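Organic hydroperoxide resistance protein (Legionella pneumophila, PDB 6MJN) probably reduces organic hydroperoxides with redox-active cysteines, protecting the cell against peroxide stress. Local coordinates at residues Phe57-Arg70 and Leu80-Tyr92. Residues are numbered along the deposited sequence; the frame is centred on the assembly and turned at random.
Sequences FAAGYAACFESAIR and LEDVSMTSEVSLY
Met85 packs against the middle of helix 57-70, where the central helix of this OsmC-like domain runs along the strand 82-92, their axes 7.3 Å apart and roughly antiparallel at 146°. Its CG is anti to the backbone N (chi1 -156°); CB and CG pack against Ala62 O, and the bends at chi2 and chi3 then turn the thioether to Phe65. There SD makes an oblique Met-aromatic contact, 4.8 Å from the ring centroid, and CE comes within 3.6 Å of Phe65 CD1. Ile69 CD1 lies beside the ring, 3.8 Å from Met85 SD, and Ile69 CG2 is set against Leu80 CD1.

Val83 splits its two methyls: CG2 faces Ile69, whereas CG1 lies over one face of the Arg70 guanidinium, 3.5 Å from CZ. That guanidinium grips Glu66 side-on: NE and NH2 both donate to Glu66 OE2, which lies in the guanidinium plane. NH2 also reaches Asp82 OD1 by a long, weak salt bridge at 3.4 Å. Glu66 OE2 accepts as well from Gly22 N of the second subunit; a strand of that subunit pairs antiparallel with residues 84-91 and carries the sheet across the interface.

Toward the start of the helix, Val89 CG2 packs on Ala58 CB and meets the Phe57 ring at its edge. Ser87 OG donates to Ala58 O at 2.6 Å from above the carbonyl plane, on the face opposite the helical bond from Ala62 N.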
loop_
_atom_site.group_PDB
_atom_site.type_symbol
_atom_site.label_atom_id
_atom_site.label_comp_id
_atom_site.label_asym_id
_atom_site.label_seq_id
_atom_site.Cartn_x
_atom_site.Cartn_y
_atom_site.Cartn_z
ATOM N N PHE B 57 3.622 0.268 1.929
ATOM C CA PHE B 57 3.344 0.198 0.501
ATOM C C PHE B 57 4.419 -0.619 -0.208
ATOM O O PHE B 57 4.107 -1.488 -1.031
ATOM C CB PHE B 57 3.269 1.613 -0.090
ATOM C CG PHE B 57 2.807 1.632 -1.519
ATOM C CD1 PHE B 57 1.448 1.628 -1.803
ATOM C CD2 PHE B 57 3.720 1.596 -2.556
ATOM C CE1 PHE B 57 0.994 1.629 -3.116
ATOM C CE2 PHE B 57 3.287 1.581 -3.870
ATOM C CZ PHE B 57 1.912 1.596 -4.148
ATOM N N ALA B 58 5.679 -0.406 0.159
ATOM C CA ALA B 58 6.755 -1.185 -0.441
ATOM C C ALA B 58 6.590 -2.668 -0.132
ATOM O O ALA B 58 6.782 -3.524 -1.004
ATOM C CB ALA B 58 8.105 -0.687 0.056
ATOM N N ALA B 59 6.242 -2.991 1.104
ATOM C CA ALA B 59 6.111 -4.396 1.476
ATOM C C ALA B 59 4.944 -5.047 0.746
ATOM O O ALA B 59 5.085 -6.146 0.184
ATOM C CB ALA B 59 5.936 -4.519 2.984
ATOM N N GLY B 60 3.771 -4.405 0.781
ATOM C CA GLY B 60 2.619 -4.926 0.043
ATOM C C GLY B 60 2.888 -5.083 -1.448
ATOM O O GLY B 60 2.490 -6.080 -2.056
ATOM N N TYR B 61 3.557 -4.099 -2.056
ATOM C CA TYR B 61 3.830 -4.161 -3.495
ATOM C C TYR B 61 4.786 -5.309 -3.831
ATOM O O TYR B 61 4.539 -6.078 -4.768
ATOM C CB TYR B 61 4.406 -2.825 -3.979
ATOM C CG TYR B 61 4.227 -2.529 -5.450
ATOM C CD1 TYR B 61 3.721 -3.482 -6.321
ATOM C CD2 TYR B 61 4.574 -1.282 -5.972
ATOM C CE1 TYR B 61 3.544 -3.198 -7.663
ATOM C CE2 TYR B 61 4.410 -0.994 -7.307
ATOM C CZ TYR B 61 3.896 -1.955 -8.144
ATOM O OH TYR B 61 3.740 -1.675 -9.471
ATOM N N ALA B 62 5.868 -5.459 -3.064
ATOM C CA ALA B 62 6.807 -6.559 -3.323
ATOM C C ALA B 62 6.102 -7.907 -3.262
ATOM O O ALA B 62 6.320 -8.780 -4.114
ATOM C CB ALA B 62 7.966 -6.522 -2.325
ATOM N N ALA B 63 5.227 -8.079 -2.272
ATOM C CA ALA B 63 4.549 -9.355 -2.093
ATOM C C ALA B 63 3.498 -9.563 -3.166
ATOM O O ALA B 63 3.325 -10.677 -3.671
ATOM C CB ALA B 63 3.917 -9.416 -0.706
ATOM N N CYS B 64 2.779 -8.499 -3.521
ATOM C CA CYS B 64 1.749 -8.613 -4.543
ATOM C C CYS B 64 2.373 -8.948 -5.889
ATOM O O CYS B 64 1.846 -9.780 -6.642
ATOM C CB CYS B 64 0.950 -7.305 -4.601
ATOM S SG CYS B 64 -0.464 -7.379 -5.693
ATOM N N PHE B 65 3.503 -8.315 -6.207
ATOM C CA PHE B 65 4.117 -8.541 -7.505
ATOM C C PHE B 65 4.750 -9.920 -7.563
ATOM O O PHE B 65 4.670 -10.589 -8.590
ATOM C CB PHE B 65 5.149 -7.448 -7.814
ATOM C CG PHE B 65 5.482 -7.319 -9.283
ATOM C CD1 PHE B 65 6.429 -8.153 -9.888
ATOM C CD2 PHE B 65 4.855 -6.348 -10.057
ATOM C CE1 PHE B 65 6.727 -8.022 -11.244
ATOM C CE2 PHE B 65 5.141 -6.214 -11.397
ATOM C CZ PHE B 65 6.079 -7.041 -12.005
ATOM N N GLU B 66 5.366 -10.375 -6.465
ATOM C CA GLU B 66 5.873 -11.746 -6.437
ATOM C C GLU B 66 4.755 -12.743 -6.724
ATOM O O GLU B 66 4.939 -13.701 -7.488
ATOM C CB GLU B 66 6.516 -12.054 -5.086
ATOM C CG GLU B 66 7.179 -13.439 -5.078
ATOM C CD GLU B 66 7.442 -13.977 -3.685
ATOM O OE1 GLU B 66 7.431 -13.181 -2.724
ATOM O OE2 GLU B 66 7.661 -15.200 -3.554
ATOM N N SER B 67 3.580 -12.526 -6.130
ATOM C CA SER B 67 2.447 -13.408 -6.376
ATOM C C SER B 67 2.013 -13.373 -7.835
ATOM O O SER B 67 1.634 -14.403 -8.400
ATOM C CB SER B 67 1.284 -13.019 -5.462
ATOM O OG SER B 67 0.172 -13.856 -5.684
ATOM N N ALA B 68 2.045 -12.196 -8.464
ATOM C CA ALA B 68 1.622 -12.101 -9.860
ATOM C C ALA B 68 2.597 -12.810 -10.797
ATOM O O ALA B 68 2.180 -13.404 -11.801
ATOM C CB ALA B 68 1.465 -10.639 -10.267
ATOM N N ILE B 69 3.898 -12.732 -10.499
ATOM C CA ILE B 69 4.887 -13.531 -11.225
ATOM C C ILE B 69 4.564 -15.015 -11.102
ATOM O O ILE B 69 4.539 -15.752 -12.097
ATOM C CB ILE B 69 6.308 -13.233 -10.715
ATOM C CG1 ILE B 69 6.714 -11.793 -11.042
ATOM C CG2 ILE B 69 7.297 -14.250 -11.310
ATOM C CD1 ILE B 69 8.130 -11.402 -10.500
ATOM N N ARG B 70 4.347 -15.488 -9.871
ATOM C CA ARG B 70 4.046 -16.904 -9.688
ATOM C C ARG B 70 2.760 -17.288 -10.413
ATOM O O ARG B 70 2.667 -18.380 -10.985
ATOM C CB ARG B 70 3.962 -17.244 -8.198
ATOM C CG ARG B 70 5.285 -17.085 -7.470
ATOM C CD ARG B 70 5.240 -17.600 -6.042
ATOM N NE ARG B 70 6.470 -17.297 -5.312
ATOM C CZ ARG B 70 7.512 -18.122 -5.211
ATOM N NH1 ARG B 70 7.485 -19.317 -5.792
ATOM N NH2 ARG B 70 8.587 -17.749 -4.522
ATOM N N LEU B 80 9.340 -21.949 -13.570
ATOM C CA LEU B 80 9.898 -21.141 -12.492
ATOM C C LEU B 80 10.375 -22.024 -11.357
ATOM O O LEU B 80 9.604 -22.820 -10.815
ATOM C CB LEU B 80 8.859 -20.168 -11.937
ATOM C CG LEU B 80 8.748 -18.803 -12.571
ATOM C CD1 LEU B 80 8.350 -17.790 -11.512
ATOM C CD2 LEU B 80 10.062 -18.459 -13.189
ATOM N N GLU B 81 11.633 -21.863 -10.971
ATOM C CA GLU B 81 12.091 -22.565 -9.781
ATOM C C GLU B 81 11.857 -21.723 -8.532
ATOM O O GLU B 81 11.236 -22.196 -7.576
ATOM C CB GLU B 81 13.571 -22.943 -9.916
ATOM C CG GLU B 81 13.883 -23.820 -11.116
ATOM C CD GLU B 81 15.363 -24.144 -11.228
ATOM O OE1 GLU B 81 16.096 -23.934 -10.239
ATOM O OE2 GLU B 81 15.794 -24.606 -12.307
ATOM N N ASP B 82 12.326 -20.478 -8.534
ATOM C CA ASP B 82 12.149 -19.588 -7.394
ATOM C C ASP B 82 12.041 -18.146 -7.885
ATOM O O ASP B 82 12.403 -17.823 -9.019
ATOM C CB ASP B 82 13.304 -19.736 -6.392
ATOM C CG ASP B 82 12.959 -19.201 -5.013
ATOM O OD1 ASP B 82 11.775 -18.878 -4.765
ATOM O OD2 ASP B 82 13.880 -19.100 -4.173
ATOM N N VAL B 83 11.518 -17.284 -7.019
ATOM C CA VAL B 83 11.483 -15.852 -7.290
ATOM C C VAL B 83 11.514 -15.118 -5.958
ATOM O O VAL B 83 10.883 -15.541 -4.984
ATOM C CB VAL B 83 10.240 -15.456 -8.123
ATOM C CG1 VAL B 83 8.965 -15.868 -7.414
ATOM C CG2 VAL B 83 10.211 -13.948 -8.373
ATOM N N SER B 84 12.270 -14.028 -5.911
ATOM C CA SER B 84 12.127 -13.059 -4.838
ATOM C C SER B 84 11.922 -11.690 -5.463
ATOM O O SER B 84 12.285 -11.447 -6.620
ATOM C CB SER B 84 13.339 -13.056 -3.905
ATOM O OG SER B 84 14.493 -12.644 -4.589
ATOM N N MET B 85 11.365 -10.781 -4.670
ATOM C CA MET B 85 10.927 -9.493 -5.164
ATOM C C MET B 85 11.410 -8.394 -4.228
ATOM O O MET B 85 11.190 -8.469 -3.015
ATOM C CB MET B 85 9.401 -9.474 -5.252
ATOM C CG MET B 85 8.858 -8.494 -6.224
ATOM S SD MET B 85 9.393 -8.864 -7.908
ATOM C CE MET B 85 9.523 -7.133 -8.372
ATOM N N THR B 86 12.062 -7.393 -4.803
ATOM C CA THR B 86 12.501 -6.185 -4.124
ATOM C C THR B 86 11.664 -5.018 -4.642
ATOM O O THR B 86 11.483 -4.873 -5.856
ATOM C CB THR B 86 13.985 -5.921 -4.406
ATOM O OG1 THR B 86 14.773 -7.019 -3.920
ATOM C CG2 THR B 86 14.443 -4.657 -3.725
ATOM N N SER B 87 11.155 -4.195 -3.733
ATOM C CA SER B 87 10.494 -2.950 -4.105
ATOM C C SER B 87 11.215 -1.814 -3.404
ATOM O O SER B 87 11.578 -1.927 -2.234
ATOM C CB SER B 87 9.021 -2.943 -3.699
ATOM O OG SER B 87 8.923 -2.919 -2.293
ATOM N N GLU B 88 11.452 -0.732 -4.125
ATOM C CA GLU B 88 12.034 0.455 -3.524
ATOM C C GLU B 88 11.059 1.598 -3.739
ATOM O O GLU B 88 10.698 1.902 -4.882
ATOM C CB GLU B 88 13.387 0.758 -4.135
ATOM C CG GLU B 88 13.997 2.039 -3.613
ATOM C CD GLU B 88 15.284 2.371 -4.337
ATOM O OE1 GLU B 88 16.196 1.527 -4.334
ATOM O OE2 GLU B 88 15.369 3.464 -4.933
ATOM N N VAL B 89 10.621 2.210 -2.650
ATOM C CA VAL B 89 9.571 3.223 -2.688
ATOM C C VAL B 89 10.149 4.521 -2.152
ATOM O O VAL B 89 10.764 4.538 -1.076
ATOM C CB VAL B 89 8.339 2.785 -1.883
ATOM C CG1 VAL B 89 7.367 3.976 -1.659
ATOM C CG2 VAL B 89 7.644 1.614 -2.618
ATOM N N SER B 90 9.991 5.596 -2.921
ATOM C CA SER B 90 10.498 6.898 -2.525
ATOM C C SER B 90 9.343 7.885 -2.421
ATOM O O SER B 90 8.357 7.805 -3.160
ATOM C CB SER B 90 11.540 7.427 -3.516
ATOM O OG SER B 90 12.715 6.658 -3.434
ATOM N N LEU B 91 9.488 8.823 -1.497
ATOM C CA LEU B 91 8.522 9.883 -1.297
ATOM C C LEU B 91 9.095 11.158 -1.908
ATOM O O LEU B 91 10.281 11.469 -1.712
ATOM C CB LEU B 91 8.229 10.052 0.198
ATOM C CG LEU B 91 7.297 11.187 0.626
ATOM C CD1 LEU B 91 5.872 10.901 0.155
ATOM C CD2 LEU B 91 7.339 11.347 2.142
ATOM N N TYR B 92 8.271 11.871 -2.683
ATOM C CA TYR B 92 8.681 13.138 -3.288
ATOM C C TYR B 92 7.649 14.220 -2.989
ATOM O O TYR B 92 6.451 13.944 -2.852
ATOM C CB TYR B 92 8.846 13.017 -4.820
ATOM C CG TYR B 92 9.795 11.932 -5.279
ATOM C CD1 TYR B 92 9.341 10.630 -5.506
ATOM C CD2 TYR B 92 11.142 12.208 -5.495
ATOM C CE1 TYR B 92 10.214 9.627 -5.938
ATOM C CE2 TYR B 92 12.023 11.223 -5.907
ATOM C CZ TYR B 92 11.551 9.931 -6.131
ATOM O OH TYR B 92 12.410 8.938 -6.550
#